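DynE8 (Micromonospora chersina, PDB 4AMM) is an iterative enediyne polyketide synthase of dynemicin biosynthesis, whose acyltransferase domain, the part crystallised here, probably loads acyl units for chain extension. Local coordinates at residues A14-L19 and L91-P96. Numbering follows the deposited sequence.
Sequences AALTGL and LVVGGP
L16 of the helix and L91 of the strand meet methyl to methyl, L16 CD2 lying 3.5 Å from L91 CD2, while the two side chains run past each other in opposite directions. Both leucines carry CG anti to the backbone N (chi1 -176° for L16, 172° for L91), and the two extended chains, each reaching part of the way, together span the 10.1 Å between L16 CA and L91 CA. Both are buried; A10 of strand 4-10 also packs against L16, and L82 and H74 against L91. Helix 13-27 here lies against one face of the four-stranded antiparallel sheet 4-10, 52-58, 89-92 and 81-84, and helix 61-76 shares that face, so the contact belongs to a small alpha/beta unit separate from the parallel sheet of the acyltransferase fold, consistent with the linker that precedes the acyltransferase core in related polyketide synthases. V92, between the two inward residues, is turned away from the helix and touches L83 and L97. Packing slackens at V93, whose CG2 approaches L16 CD2 only to 4.5 Å. That valine is partly exposed and rests on L75 and R80. Beyond it the chain passes through the exposed G94, clear of the helix.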
loop_
_atom_site.group_PDB
_atom_site.type_symbol
_atom_site.label_atom_id
_atom_site.label_comp_id
_atom_site.label_asym_id
_atom_site.label_seq_id
_atom_site.Cartn_x
_atom_site.Cartn_y
_atom_site.Cartn_z
ATOM N N ALA A 14 -33.187 -0.419 -2.367
ATOM C CA ALA A 14 -34.265 0.563 -2.289
ATOM C C ALA A 14 -34.237 1.434 -1.055
ATOM O O ALA A 14 -34.423 2.635 -1.121
ATOM C CB ALA A 14 -35.655 -0.195 -2.365
ATOM N N ALA A 15 -33.989 0.823 0.103
ATOM C CA ALA A 15 -33.962 1.522 1.356
ATOM C C ALA A 15 -32.714 2.447 1.401
ATOM O O ALA A 15 -32.779 3.528 1.999
ATOM C CB ALA A 15 -33.941 0.502 2.542
ATOM N N LEU A 16 -31.609 1.967 0.800
ATOM C CA LEU A 16 -30.405 2.847 0.792
ATOM C C LEU A 16 -30.660 4.035 -0.086
ATOM O O LEU A 16 -30.287 5.153 0.313
ATOM C CB LEU A 16 -29.196 2.025 0.332
ATOM C CG LEU A 16 -27.842 2.814 0.375
ATOM C CD1 LEU A 16 -27.570 3.323 1.821
ATOM C CD2 LEU A 16 -26.783 1.946 -0.256
ATOM N N THR A 17 -31.327 3.840 -1.239
ATOM C CA THR A 17 -31.675 5.028 -2.074
ATOM C C THR A 17 -32.471 6.084 -1.252
ATOM O O THR A 17 -32.186 7.283 -1.239
ATOM C CB THR A 17 -32.507 4.603 -3.287
ATOM O OG1 THR A 17 -31.701 3.848 -4.196
ATOM C CG2 THR A 17 -33.055 5.857 -4.070
ATOM N N GLY A 18 -33.469 5.627 -0.526
ATOM C CA GLY A 18 -34.253 6.536 0.314
ATOM C C GLY A 18 -33.454 7.271 1.367
ATOM O O GLY A 18 -33.521 8.517 1.490
ATOM N N LEU A 19 -32.574 6.535 2.089
ATOM C CA LEU A 19 -31.735 7.159 3.058
ATOM C C LEU A 19 -30.757 8.187 2.459
ATOM O O LEU A 19 -30.596 9.299 2.976
ATOM C CB LEU A 19 -30.977 6.053 3.796
ATOM C CG LEU A 19 -29.949 6.589 4.780
ATOM C CD1 LEU A 19 -30.549 7.472 5.836
ATOM C CD2 LEU A 19 -29.214 5.380 5.433
ATOM N N LEU A 91 -19.477 2.347 -2.516
ATOM C CA LEU A 91 -20.901 1.921 -2.363
ATOM C C LEU A 91 -20.957 0.478 -2.689
ATOM O O LEU A 91 -20.532 0.058 -3.782
ATOM C CB LEU A 91 -21.763 2.759 -3.308
ATOM C CG LEU A 91 -23.228 2.390 -3.460
ATOM C CD1 LEU A 91 -23.614 0.974 -3.956
ATOM C CD2 LEU A 91 -24.071 2.691 -2.357
ATOM N N VAL A 92 -21.543 -0.314 -1.770
ATOM C CA VAL A 92 -21.595 -1.758 -2.008
ATOM C C VAL A 92 -22.931 -2.262 -1.530
ATOM O O VAL A 92 -23.253 -2.059 -0.358
ATOM C CB VAL A 92 -20.449 -2.481 -1.244
ATOM C CG1 VAL A 92 -20.509 -3.933 -1.442
ATOM C CG2 VAL A 92 -19.084 -2.006 -1.719
ATOM N N VAL A 93 -23.690 -2.864 -2.462
ATOM C CA VAL A 93 -24.932 -3.582 -2.108
ATOM C C VAL A 93 -24.639 -5.083 -2.359
ATOM O O VAL A 93 -24.107 -5.438 -3.384
ATOM C CB VAL A 93 -26.082 -3.101 -3.029
ATOM C CG1 VAL A 93 -27.378 -3.913 -2.720
ATOM C CG2 VAL A 93 -26.316 -1.656 -2.866
ATOM N N GLY A 94 -24.914 -5.928 -1.389
ATOM C CA GLY A 94 -24.618 -7.344 -1.574
ATOM C C GLY A 94 -23.189 -7.752 -1.209
ATOM O O GLY A 94 -22.753 -8.798 -1.641
ATOM N N GLY A 95 -22.432 -6.941 -0.425
ATOM C CA GLY A 95 -21.068 -7.354 0.085
ATOM C C GLY A 95 -21.265 -8.397 1.171
ATOM O O GLY A 95 -22.460 -8.847 1.439
ATOM N N PRO A 96 -20.226 -8.728 1.891
ATOM C CA PRO A 96 -18.896 -8.103 1.882
ATOM C C PRO A 96 -18.124 -8.470 0.673
ATOM O O PRO A 96 -18.442 -9.458 -0.035
ATOM C CB PRO A 96 -18.251 -8.645 3.129
ATOM C CG PRO A 96 -18.931 -10.033 3.315
ATOM C CD PRO A 96 -20.361 -9.684 3.008
#